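Local coordinates for protein pyrrolidone-carboxylate peptidase (Deinococcus radiodurans R1, PDB 5Z48) that probably removes N-terminal pyroglutamyl (5-oxoproline) groups from peptides as a homotetrameric cysteine exopeptidase, except where proline follows, at residues A23-E28 against E196-V201; H30-P35 against A200-A205; A123-W128 against P134-N139; A54-L59 against N147-H152. All blocks are in the same frame, centred on the assembly; numbering follows the deposited sequence.

Contacts 1 and 2 both use helix 194-211: contact 1 sets it against helix 21-29, contact 2 against the strand 33-34 region that follows. Contact 3 touches both through Trp128 NE1, 2.9 Å from Ala200 O in a probable hydrogen bond. Contact 4 pairs helices 49-63 and 145-159 on the opposite side of the chain's centre from contacts 1 and 3. Contact 1 is mostly buried, contacts 2 and 4 partly, and contact 3 lies nearer the surface. Direct hydrogen bonds cross contacts 1 and 4, whereas contact 2 rests on leucine packing against an arginine and an alanine, and contact 3 on van der Waals packing and a water whose second bond is weak.

Contact 1: residues A23-E28 against E196-V201; sequences AQAAQE and EITRAV
Thr198 meets helix 21-29 at both Ala25 and Glu28, and these two pairs differ in kind. The polar one is a hydrogen bond in which Thr198 OG1 donates to Glu28 OE2 over 2.9 Å. The hydroxyl comes from above the carboxylate, 60° out of its plane. Thr198 OG1 stands anti to its own carbonyl carbon (chi1 -64°), which turns the hydroxyl across to the other helix; the same oxygen is also hydrogen-bonded to Gln194 NE2, one turn earlier. Glu28 brings its carboxylate in from the solvent-exposed side of its helix, and its OE1 lies 3.8 Å from Thr198 CG2, giving the methyl a share of the contact.

Ala25 lets the helices come close here. Its CA packs against the hydroxyl, 3.6 Å from Thr198 OG1, and the CA atoms of Ala25 and Thr198 are 4.7 Å apart. The apolar pair lies one turn further along helix 194-211, where Val201 CG2 reaches Ala25 CB at 4.1 Å.

The segment axes come within 9.0 Å and cross at -60°, so contact is concentrated near Ala25 and Thr198. Outside the segments, Leu29 extends the packing onto Thr198 and Val201. Two helices crossing at this steep angle on one side of the central sheet are consistent with an outer layer of the alpha/beta/alpha sandwich of C15 peptidases.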
loop_
_atom_site.group_PDB
_atom_site.type_symbol
_atom_site.label_atom_id
_atom_site.label_comp_id
_atom_site.label_asym_id
_atom_site.label_seq_id
_atom_site.Cartn_x
_atom_site.Cartn_y
_atom_site.Cartn_z
ATOM N N ALA B 23 -19.715 10.658 -11.979
ATOM C CA ALA B 23 -21.060 11.135 -12.283
ATOM C C ALA B 23 -21.304 12.516 -11.702
ATOM O O ALA B 23 -21.924 13.375 -12.358
ATOM C CB ALA B 23 -22.099 10.163 -11.741
ATOM N N GLN B 24 -20.905 12.724 -10.448
ATOM C CA GLN B 24 -21.145 14.028 -9.824
ATOM C C GLN B 24 -20.432 15.138 -10.573
ATOM O O GLN B 24 -20.975 16.234 -10.731
ATOM C CB GLN B 24 -20.672 13.996 -8.369
ATOM C CG GLN B 24 -21.381 12.980 -7.512
ATOM C CD GLN B 24 -22.726 13.446 -7.094
ATOM O OE1 GLN B 24 -23.099 14.614 -7.336
ATOM N NE2 GLN B 24 -23.509 12.546 -6.481
ATOM N N ALA B 25 -19.180 14.903 -10.969
ATOM C CA ALA B 25 -18.438 15.943 -11.672
ATOM C C ALA B 25 -19.055 16.232 -13.037
ATOM O O ALA B 25 -19.148 17.403 -13.429
ATOM C CB ALA B 25 -16.981 15.518 -11.812
ATOM N N ALA B 26 -19.424 15.183 -13.785
ATOM C CA ALA B 26 -20.050 15.429 -15.087
ATOM C C ALA B 26 -21.330 16.226 -14.914
ATOM O O ALA B 26 -21.612 17.166 -15.683
ATOM C CB ALA B 26 -20.331 14.103 -15.816
ATOM N N GLN B 27 -22.134 15.888 -13.898
ATOM C CA GLN B 27 -23.385 16.604 -13.690
ATOM C C GLN B 27 -23.142 18.078 -13.390
ATOM O O GLN B 27 -23.843 18.953 -13.927
ATOM C CB GLN B 27 -24.186 15.947 -12.558
ATOM C CG GLN B 27 -25.699 16.250 -12.621
ATOM C CD GLN B 27 -26.415 15.442 -13.731
ATOM O OE1 GLN B 27 -25.910 14.425 -14.190
ATOM N NE2 GLN B 27 -27.642 15.844 -14.065
ATOM N N GLU B 28 -22.150 18.379 -12.534
ATOM C CA GLU B 28 -21.925 19.762 -12.138
ATOM C C GLU B 28 -21.366 20.601 -13.271
ATOM O O GLU B 28 -21.647 21.819 -13.323
ATOM C CB GLU B 28 -20.932 19.837 -10.974
ATOM C CG GLU B 28 -21.359 19.274 -9.656
ATOM C CD GLU B 28 -20.299 19.623 -8.604
ATOM O OE1 GLU B 28 -20.026 20.845 -8.434
ATOM O OE2 GLU B 28 -19.697 18.698 -8.001
ATOM N N GLU B 196 -13.019 19.029 -4.811
ATOM C CA GLU B 196 -11.667 18.902 -5.368
ATOM C C GLU B 196 -11.662 18.075 -6.649
ATOM O O GLU B 196 -10.976 18.420 -7.614
ATOM C CB GLU B 196 -10.766 18.295 -4.289
ATOM C CG GLU B 196 -9.323 17.934 -4.779
ATOM C CD GLU B 196 -8.386 19.122 -4.887
ATOM O OE1 GLU B 196 -8.850 20.298 -4.785
ATOM O OE2 GLU B 196 -7.136 18.915 -4.984
ATOM N N ILE B 197 -12.409 16.965 -6.663
ATOM C CA ILE B 197 -12.512 16.116 -7.859
ATOM C C ILE B 197 -13.113 16.898 -9.013
ATOM O O ILE B 197 -12.577 16.898 -10.133
ATOM C CB ILE B 197 -13.330 14.853 -7.538
ATOM C CG1 ILE B 197 -12.578 13.991 -6.518
ATOM C CG2 ILE B 197 -13.608 14.047 -8.812
ATOM C CD1 ILE B 197 -13.432 12.830 -5.926
ATOM N N THR B 198 -14.257 17.547 -8.775
ATOM C CA THR B 198 -14.882 18.330 -9.846
ATOM C C THR B 198 -13.931 19.400 -10.376
ATOM O O THR B 198 -13.865 19.626 -11.596
ATOM C CB THR B 198 -16.188 18.958 -9.329
ATOM O OG1 THR B 198 -17.097 17.905 -9.000
ATOM C CG2 THR B 198 -16.863 19.870 -10.369
ATOM N N ARG B 199 -13.247 20.107 -9.488
ATOM C CA ARG B 199 -12.286 21.116 -9.920
ATOM C C ARG B 199 -11.186 20.495 -10.774
ATOM O O ARG B 199 -10.760 21.095 -11.772
ATOM C CB ARG B 199 -11.688 21.823 -8.708
ATOM C CG ARG B 199 -10.875 23.058 -9.118
ATOM C CD ARG B 199 -10.483 23.873 -7.903
ATOM N NE ARG B 199 -9.631 23.132 -6.957
ATOM C CZ ARG B 199 -8.293 23.235 -6.912
ATOM N NH1 ARG B 199 -7.631 24.054 -7.738
ATOM N NH2 ARG B 199 -7.592 22.556 -6.003
ATOM N N ALA B 200 -10.715 19.285 -10.421
ATOM C CA ALA B 200 -9.687 18.629 -11.233
ATOM C C ALA B 200 -10.199 18.333 -12.631
ATOM O O ALA B 200 -9.473 18.492 -13.621
ATOM C CB ALA B 200 -9.211 17.331 -10.541
ATOM N N VAL B 201 -11.443 17.871 -12.735
ATOM C CA VAL B 201 -12.015 17.591 -14.056
ATOM C C VAL B 201 -12.148 18.888 -14.852
ATOM O O VAL B 201 -11.838 18.927 -16.056
ATOM C CB VAL B 201 -13.363 16.857 -13.895
ATOM C CG1 VAL B 201 -14.037 16.609 -15.244
ATOM C CG2 VAL B 201 -13.110 15.522 -13.188
#

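Contact 2: residues H30-P35 against A200-A205; sequences HGLELP and AVRVAA
Leu32 and Leu34 run past helix 194-211 on a short extended stretch, their CA atoms 8.9 Å from that of Arg202 and 8.5 Å from that of Ala205 respectively, so the backbones stand well apart and side chains bridge the interval.

Leu32 carries the larger share, meeting Arg202 at about a right angle. Its CD1 sits 3.7 Å above one face of the guanidinium plane of Arg202, displaced toward the rim, and is 3.8 Å from Arg202 NH2. The second branch, Leu32 CD2, rests lower on the same side chain, 3.9 Å from Arg202 CG. Arg202 is stretched out from CG to NE, with CG anti to the backbone N (chi1 -179°), and this straight chain offers the leucine both its aliphatic stem and its flat end. The polar end is steered by Glu206, which forms a salt bridge with Arg202 NE.

Leu34 points at the next turn of the helix: its CD1 lies 4.3 Å from Ala205 CB and 4.1 Å from Ala205 O. This is looser van der Waals packing, extended by Glu206 and Thr209 of the helix and by Val40 of the neighbouring strand.

Gly31 and Leu32 are backbone-bonded to Val40 just before the short, weakly bonded strand 33-34, which pairs antiparallel with strand 38-45. Here the C-terminal helix packs over the edge of the central sheet of the alpha/beta/alpha sandwich.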
loop_
_atom_site.group_PDB
_atom_site.type_symbol
_atom_site.label_atom_id
_atom_site.label_comp_id
_atom_site.label_asym_id
_atom_site.label_seq_id
_atom_site.Cartn_x
_atom_site.Cartn_y
_atom_site.Cartn_z
ATOM N N HIS B 30 -21.844 20.150 -16.622
ATOM C CA HIS B 30 -22.609 20.251 -17.865
ATOM C C HIS B 30 -22.937 21.703 -18.217
ATOM O O HIS B 30 -23.426 22.463 -17.379
ATOM C CB HIS B 30 -23.937 19.480 -17.794
ATOM C CG HIS B 30 -24.769 19.660 -19.026
ATOM N ND1 HIS B 30 -24.347 19.191 -20.261
ATOM C CD2 HIS B 30 -25.945 20.309 -19.243
ATOM C CE1 HIS B 30 -25.242 19.521 -21.174
ATOM N NE2 HIS B 30 -26.229 20.186 -20.584
ATOM N N GLY B 31 -22.728 22.064 -19.489
ATOM C CA GLY B 31 -23.019 23.398 -19.970
ATOM C C GLY B 31 -21.972 24.450 -19.673
ATOM O O GLY B 31 -22.149 25.608 -20.089
ATOM N N LEU B 32 -20.887 24.098 -18.978
ATOM C CA LEU B 32 -19.842 25.072 -18.687
ATOM C C LEU B 32 -19.327 25.685 -19.982
ATOM O O LEU B 32 -19.017 24.977 -20.949
ATOM C CB LEU B 32 -18.685 24.412 -17.926
ATOM C CG LEU B 32 -17.490 25.307 -17.578
ATOM C CD1 LEU B 32 -17.827 26.362 -16.550
ATOM C CD2 LEU B 32 -16.343 24.363 -17.119
ATOM N N GLU B 33 -19.277 27.014 -20.007
ATOM C CA GLU B 33 -18.679 27.728 -21.113
ATOM C C GLU B 33 -17.200 27.896 -20.831
ATOM O O GLU B 33 -16.816 28.388 -19.766
ATOM C CB GLU B 33 -19.347 29.086 -21.313
ATOM C CG GLU B 33 -20.737 28.975 -21.928
ATOM C CD GLU B 33 -21.303 30.345 -22.260
ATOM O OE1 GLU B 33 -21.565 31.110 -21.304
ATOM O OE2 GLU B 33 -21.446 30.664 -23.465
ATOM N N LEU B 34 -16.383 27.506 -21.791
ATOM C CA LEU B 34 -14.954 27.643 -21.732
ATOM C C LEU B 34 -14.486 28.652 -22.771
ATOM O O LEU B 34 -15.225 28.989 -23.704
ATOM C CB LEU B 34 -14.311 26.266 -21.965
ATOM C CG LEU B 34 -14.617 25.276 -20.872
ATOM C CD1 LEU B 34 -14.158 23.915 -21.301
ATOM C CD2 LEU B 34 -13.860 25.741 -19.650
ATOM N N PRO B 35 -13.296 29.221 -22.601
ATOM C CA PRO B 35 -12.815 30.217 -23.563
ATOM C C PRO B 35 -12.714 29.652 -24.975
ATOM O O PRO B 35 -12.594 28.438 -25.189
ATOM C CB PRO B 35 -11.438 30.620 -23.006
ATOM C CG PRO B 35 -11.435 30.226 -21.603
ATOM C CD PRO B 35 -12.453 29.132 -21.397
ATOM N N ALA B 200 -10.715 19.285 -10.421
ATOM C CA ALA B 200 -9.687 18.629 -11.233
ATOM C C ALA B 200 -10.199 18.333 -12.631
ATOM O O ALA B 200 -9.473 18.492 -13.621
ATOM C CB ALA B 200 -9.211 17.331 -10.541
ATOM N N VAL B 201 -11.443 17.871 -12.735
ATOM C CA VAL B 201 -12.015 17.591 -14.056
ATOM C C VAL B 201 -12.148 18.888 -14.852
ATOM O O VAL B 201 -11.838 18.927 -16.056
ATOM C CB VAL B 201 -13.363 16.857 -13.895
ATOM C CG1 VAL B 201 -14.037 16.609 -15.244
ATOM C CG2 VAL B 201 -13.110 15.522 -13.188
ATOM N N ARG B 202 -12.592 19.954 -14.195
ATOM C CA ARG B 202 -12.749 21.266 -14.834
ATOM C C ARG B 202 -11.411 21.779 -15.362
ATOM O O ARG B 202 -11.313 22.238 -16.508
ATOM C CB ARG B 202 -13.327 22.267 -13.835
ATOM C CG ARG B 202 -13.534 23.649 -14.488
ATOM C CD ARG B 202 -14.045 24.701 -13.537
ATOM N NE ARG B 202 -14.176 26.000 -14.212
ATOM C CZ ARG B 202 -15.089 26.921 -13.903
ATOM N NH1 ARG B 202 -15.971 26.678 -12.938
ATOM N NH2 ARG B 202 -15.136 28.084 -14.565
ATOM N N VAL B 203 -10.363 21.698 -14.540
ATOM C CA VAL B 203 -9.039 22.167 -14.954
ATOM C C VAL B 203 -8.524 21.363 -16.150
ATOM O O VAL B 203 -7.939 21.933 -17.090
ATOM C CB VAL B 203 -8.076 22.138 -13.741
ATOM C CG1 VAL B 203 -6.609 22.420 -14.129
ATOM C CG2 VAL B 203 -8.517 23.195 -12.755
ATOM N N ALA B 204 -8.759 20.047 -16.153
ATOM C CA ALA B 204 -8.379 19.234 -17.307
ATOM C C ALA B 204 -9.138 19.665 -18.541
ATOM O O ALA B 204 -8.542 19.786 -19.617
ATOM C CB ALA B 204 -8.594 17.740 -17.018
ATOM N N ALA B 205 -10.464 19.883 -18.404
ATOM C CA ALA B 205 -11.281 20.320 -19.546
ATOM C C ALA B 205 -10.763 21.637 -20.117
ATOM O O ALA B 205 -10.643 21.798 -21.346
ATOM C CB ALA B 205 -12.731 20.476 -19.111
#

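Contact 3: residues A123-W128 against P134-N139; sequences AILAAW and PGDISN
Helix 123-128 and strand 135-138 run nearly antiparallel, at 159° with axes 8.5 Å apart, and the closest CA pair, Leu125 and Asp136, is separated by 6.6 Å.

Leu125, its CG anti to the carbonyl carbon (chi1 -69°), directs both methyls at the strand. CD2 lies 3.7 Å from Asp136 CA, while CD1 reaches Ile137 CG1 at 3.9 Å; the Leu125 and Ile137 side chains cross at about a right angle. Trp128 sets CE3 4.0 Å from Gly135 CA, where a CB would clash with the ring. Ile124 CG2 packs over one indole face, and Trp128 NE1 bonds to Ala200 O.

Asp136 OD1 accepts a bond from the next residue's backbone, Ile137 N, 33° out of the carboxylate plane. A water donates to Leu125 O at 2.8 Å and, weakly, to Gly135 O.

Cutting Leu125 back to alanine is likely to open a gap over the Asp136 backbone and leave Ile137 to Leu121 and Arg122 of the same helix.

Strand 135-138 pairs parallel with strand 80-90, and Ser138 OG bonds to Glu83 OE1, a probable active-site residue. Between these segments direct contact is van der Waals, and the polar link found is a water with one firm and one weak bond.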
loop_
_atom_site.group_PDB
_atom_site.type_symbol
_atom_site.label_atom_id
_atom_site.label_comp_id
_atom_site.label_asym_id
_atom_site.label_seq_id
_atom_site.Cartn_x
_atom_site.Cartn_y
_atom_site.Cartn_z
ATOM N N ALA B 123 0.301 18.895 -20.918
ATOM C CA ALA B 123 -0.359 20.178 -20.682
ATOM C C ALA B 123 -1.393 20.067 -19.571
ATOM O O ALA B 123 -1.574 21.000 -18.777
ATOM C CB ALA B 123 -1.022 20.654 -21.963
ATOM N N ILE B 124 -2.096 18.933 -19.496
ATOM C CA ILE B 124 -3.054 18.766 -18.404
ATOM C C ILE B 124 -2.333 18.655 -17.062
ATOM O O ILE B 124 -2.737 19.295 -16.080
ATOM C CB ILE B 124 -3.952 17.542 -18.659
ATOM C CG1 ILE B 124 -4.813 17.745 -19.922
ATOM C CG2 ILE B 124 -4.859 17.272 -17.428
ATOM C CD1 ILE B 124 -5.475 16.409 -20.418
ATOM N N LEU B 125 -1.272 17.838 -16.993
ATOM C CA LEU B 125 -0.512 17.738 -15.740
ATOM C C LEU B 125 -0.010 19.093 -15.290
ATOM O O LEU B 125 -0.043 19.416 -14.091
ATOM C CB LEU B 125 0.670 16.775 -15.914
ATOM C CG LEU B 125 0.302 15.290 -16.091
ATOM C CD1 LEU B 125 1.568 14.447 -16.029
ATOM C CD2 LEU B 125 -0.770 14.714 -15.163
ATOM N N ALA B 126 0.431 19.921 -16.236
ATOM C CA ALA B 126 0.962 21.232 -15.878
ATOM C C ALA B 126 -0.154 22.145 -15.381
ATOM O O ALA B 126 0.028 22.914 -14.430
ATOM C CB ALA B 126 1.685 21.876 -17.067
ATOM N N ALA B 127 -1.328 22.060 -16.017
ATOM C CA ALA B 127 -2.448 22.874 -15.546
ATOM C C ALA B 127 -2.886 22.454 -14.145
ATOM O O ALA B 127 -3.179 23.306 -13.289
ATOM C CB ALA B 127 -3.619 22.768 -16.534
ATOM N N TRP B 128 -2.913 21.143 -13.897
ATOM C CA TRP B 128 -3.221 20.646 -12.558
ATOM C C TRP B 128 -2.211 21.167 -11.548
ATOM O O TRP B 128 -2.587 21.637 -10.476
ATOM C CB TRP B 128 -3.203 19.111 -12.534
ATOM C CG TRP B 128 -4.461 18.421 -13.011
ATOM C CD1 TRP B 128 -5.712 18.967 -13.169
ATOM C CD2 TRP B 128 -4.573 17.045 -13.373
ATOM N NE1 TRP B 128 -6.595 18.012 -13.603
ATOM C CE2 TRP B 128 -5.922 16.817 -13.720
ATOM C CE3 TRP B 128 -3.662 15.976 -13.414
ATOM C CZ2 TRP B 128 -6.384 15.558 -14.151
ATOM C CZ3 TRP B 128 -4.136 14.726 -13.809
ATOM C CH2 TRP B 128 -5.482 14.523 -14.152
ATOM N N PRO B 134 -2.304 17.663 -7.206
ATOM C CA PRO B 134 -1.419 16.522 -7.518
ATOM C C PRO B 134 -2.066 15.578 -8.519
ATOM O O PRO B 134 -3.270 15.336 -8.467
ATOM C CB PRO B 134 -1.273 15.813 -6.164
ATOM C CG PRO B 134 -1.791 16.702 -5.124
ATOM C CD PRO B 134 -2.776 17.666 -5.808
ATOM N N GLY B 135 -1.264 15.061 -9.461
ATOM C CA GLY B 135 -1.798 14.091 -10.417
ATOM C C GLY B 135 -0.703 13.512 -11.281
ATOM O O GLY B 135 0.462 13.916 -11.199
ATOM N N ASP B 136 -1.070 12.529 -12.102
ATOM C CA ASP B 136 -0.031 11.845 -12.890
ATOM C C ASP B 136 -0.692 11.100 -14.040
ATOM O O ASP B 136 -1.908 11.045 -14.158
ATOM C CB ASP B 136 0.795 10.890 -12.039
ATOM C CG ASP B 136 2.246 10.751 -12.549
ATOM O OD1 ASP B 136 2.551 11.134 -13.706
ATOM O OD2 ASP B 136 3.088 10.243 -11.778
ATOM N N ILE B 137 0.145 10.549 -14.911
ATOM C CA ILE B 137 -0.281 9.633 -15.975
ATOM C C ILE B 137 -0.292 8.206 -15.406
ATOM O O ILE B 137 0.612 7.805 -14.633
ATOM C CB ILE B 137 0.684 9.751 -17.177
ATOM C CG1 ILE B 137 0.504 11.143 -17.864
ATOM C CG2 ILE B 137 0.444 8.622 -18.185
ATOM C CD1 ILE B 137 1.735 11.512 -18.716
ATOM N N SER B 138 -1.331 7.453 -15.781
ATOM C CA SER B 138 -1.457 6.026 -15.502
ATOM C C SER B 138 -1.268 5.264 -16.798
ATOM O O SER B 138 -1.788 5.672 -17.841
ATOM C CB SER B 138 -2.849 5.730 -14.933
ATOM O OG SER B 138 -3.178 4.343 -14.980
ATOM N N ASN B 139 -0.580 4.122 -16.713
ATOM C CA ASN B 139 -0.313 3.336 -17.911
ATOM C C ASN B 139 -1.147 2.066 -17.980
ATOM O O ASN B 139 -0.968 1.265 -18.912
ATOM C CB ASN B 139 1.180 3.043 -17.972
ATOM C CG ASN B 139 1.960 4.316 -18.177
ATOM O OD1 ASN B 139 1.565 5.112 -19.030
ATOM N ND2 ASN B 139 3.022 4.526 -17.421
HETATM O O HOH W 1 0.451 17.129 -12.466
#

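Contact 4: residues A54-L59 against N147-H152; sequences AALTRL and NFVLYH
Thr57 OG1 and His152 NE2 lie 2.8 Å apart in the hydrogen bond that joins the two helices. The hydroxyl comes to the imidazole at its edge, in the ring plane, and a weak bond to Gly53 O also reaches the same OG1. His152 gets there by extending away from its helix: CG stands anti to the backbone N (chi1 179°), and the ring projects toward helix 49-63, crossing the threonine side chain at about a right angle.

The rest is van der Waals packing. Leu56, with CG likewise anti to its N (chi1 -176°), sets one methyl, CD2, against Val149, 3.6 Å from Val149 O and 3.7 Å from Val149 CB. The same CD2 is 4.2 Å from His152 CD2, so one methyl is shared between the valine and the histidine ring. Leu7 and Ala153 also touch Leu56, linking the pair to strand 5-11 and to the next turn of helix 145-159.

A leucine in place of His152 would probably rob Thr57 OG1 of its partner on the other helix, leaving of the bonds described the weak one to Gly53 O.

The segment axes pass 10.5 Å apart, crossing at -36°. Val149 also packs on Phe11 of the pyroglutamate pocket, and its side chain lies about 5 Å from that of Cys146, the probable nucleophile. The chemistry implies a division of labour: one in-plane bond would help hold the imidazole's orientation at the partly exposed side, and leucine-valine packing fills the buried side, next to the helix start that carries the cysteine.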
loop_
_atom_site.group_PDB
_atom_site.type_symbol
_atom_site.label_atom_id
_atom_site.label_comp_id
_atom_site.label_asym_id
_atom_site.label_seq_id
_atom_site.Cartn_x
_atom_site.Cartn_y
_atom_site.Cartn_z
ATOM N N ALA B 54 -22.867 1.599 -26.849
ATOM C CA ALA B 54 -23.937 2.099 -27.705
ATOM C C ALA B 54 -24.229 3.557 -27.377
ATOM O O ALA B 54 -24.420 4.382 -28.285
ATOM C CB ALA B 54 -25.191 1.258 -27.533
ATOM N N ALA B 55 -24.251 3.895 -26.090
ATOM C CA ALA B 55 -24.543 5.272 -25.700
ATOM C C ALA B 55 -23.425 6.203 -26.133
ATOM O O ALA B 55 -23.692 7.325 -26.582
ATOM C CB ALA B 55 -24.747 5.360 -24.179
ATOM N N LEU B 56 -22.172 5.744 -26.007
ATOM C CA LEU B 56 -21.016 6.575 -26.334
ATOM C C LEU B 56 -20.929 6.803 -27.841
ATOM O O LEU B 56 -20.657 7.927 -28.293
ATOM C CB LEU B 56 -19.738 5.917 -25.787
ATOM C CG LEU B 56 -18.454 6.715 -25.964
ATOM C CD1 LEU B 56 -18.595 8.158 -25.542
ATOM C CD2 LEU B 56 -17.313 6.054 -25.138
ATOM N N THR B 57 -21.210 5.760 -28.629
ATOM C CA THR B 57 -21.278 5.930 -30.079
ATOM C C THR B 57 -22.322 6.965 -30.459
ATOM O O THR B 57 -22.071 7.829 -31.315
ATOM C CB THR B 57 -21.579 4.599 -30.759
ATOM O OG1 THR B 57 -20.414 3.764 -30.699
ATOM C CG2 THR B 57 -21.914 4.798 -32.209
ATOM N N ARG B 58 -23.507 6.900 -29.840
ATOM C CA ARG B 58 -24.527 7.901 -30.158
ATOM C C ARG B 58 -24.048 9.314 -29.811
ATOM O O ARG B 58 -24.262 10.254 -30.588
ATOM C CB ARG B 58 -25.834 7.544 -29.449
ATOM C CG ARG B 58 -26.928 8.567 -29.575
ATOM C CD ARG B 58 -28.170 8.030 -28.910
ATOM N NE ARG B 58 -29.377 8.581 -29.505
ATOM N N LEU B 59 -23.405 9.481 -28.655
ATOM C CA LEU B 59 -22.885 10.796 -28.278
ATOM C C LEU B 59 -21.823 11.288 -29.268
ATOM O O LEU B 59 -21.834 12.462 -29.679
ATOM C CB LEU B 59 -22.306 10.744 -26.854
ATOM C CG LEU B 59 -23.303 10.624 -25.714
ATOM C CD1 LEU B 59 -22.559 10.082 -24.445
ATOM C CD2 LEU B 59 -24.006 11.964 -25.441
ATOM N N ASN B 147 -11.738 1.215 -19.105
ATOM C CA ASN B 147 -10.862 0.900 -20.223
ATOM C C ASN B 147 -11.646 0.628 -21.496
ATOM O O ASN B 147 -11.254 1.073 -22.590
ATOM C CB ASN B 147 -10.040 -0.329 -19.874
ATOM C CG ASN B 147 -9.178 -0.782 -21.047
ATOM O OD1 ASN B 147 -8.116 -0.175 -21.297
ATOM N ND2 ASN B 147 -9.621 -1.802 -21.762
ATOM N N PHE B 148 -12.747 -0.125 -21.384
ATOM C CA PHE B 148 -13.560 -0.448 -22.557
ATOM C C PHE B 148 -13.986 0.819 -23.289
ATOM O O PHE B 148 -13.868 0.875 -24.520
ATOM C CB PHE B 148 -14.769 -1.292 -22.151
ATOM C CG PHE B 148 -15.764 -1.483 -23.257
ATOM C CD1 PHE B 148 -16.794 -0.547 -23.458
ATOM C CD2 PHE B 148 -15.620 -2.549 -24.125
ATOM C CE1 PHE B 148 -17.694 -0.702 -24.510
ATOM C CE2 PHE B 148 -16.535 -2.716 -25.184
ATOM C CZ PHE B 148 -17.549 -1.777 -25.368
ATOM N N VAL B 149 -14.481 1.847 -22.564
ATOM C CA VAL B 149 -15.005 3.013 -23.289
ATOM C C VAL B 149 -13.869 3.854 -23.856
ATOM O O VAL B 149 -14.038 4.504 -24.908
ATOM C CB VAL B 149 -15.984 3.860 -22.445
ATOM C CG1 VAL B 149 -17.281 3.095 -22.111
ATOM C CG2 VAL B 149 -15.346 4.450 -21.167
ATOM N N LEU B 150 -12.687 3.807 -23.231
ATOM C CA LEU B 150 -11.531 4.522 -23.754
ATOM C C LEU B 150 -11.122 3.927 -25.088
ATOM O O LEU B 150 -11.012 4.641 -26.090
ATOM C CB LEU B 150 -10.373 4.452 -22.747
ATOM C CG LEU B 150 -9.072 5.096 -23.208
ATOM C CD1 LEU B 150 -9.269 6.584 -23.588
ATOM C CD2 LEU B 150 -7.970 4.931 -22.173
ATOM N N TYR B 151 -10.959 2.592 -25.127
ATOM C CA TYR B 151 -10.662 1.915 -26.385
ATOM C C TYR B 151 -11.776 2.161 -27.397
ATOM O O TYR B 151 -11.511 2.458 -28.574
ATOM C CB TYR B 151 -10.458 0.412 -26.130
ATOM C CG TYR B 151 -10.091 -0.362 -27.367
ATOM C CD1 TYR B 151 -11.059 -0.786 -28.280
ATOM C CD2 TYR B 151 -8.759 -0.686 -27.638
ATOM C CE1 TYR B 151 -10.715 -1.467 -29.445
ATOM C CE2 TYR B 151 -8.389 -1.398 -28.779
ATOM C CZ TYR B 151 -9.370 -1.779 -29.694
ATOM O OH TYR B 151 -9.033 -2.461 -30.845
ATOM N N HIS B 152 -13.030 1.993 -26.968
ATOM C CA HIS B 152 -14.166 2.160 -27.879
ATOM C C HIS B 152 -14.166 3.544 -28.532
ATOM O O HIS B 152 -14.367 3.667 -29.756
ATOM C CB HIS B 152 -15.453 1.933 -27.096
ATOM C CG HIS B 152 -16.685 2.101 -27.905
ATOM N ND1 HIS B 152 -17.326 1.037 -28.510
ATOM C CD2 HIS B 152 -17.406 3.205 -28.212
ATOM C CE1 HIS B 152 -18.396 1.484 -29.152
ATOM N NE2 HIS B 152 -18.450 2.798 -29.007
#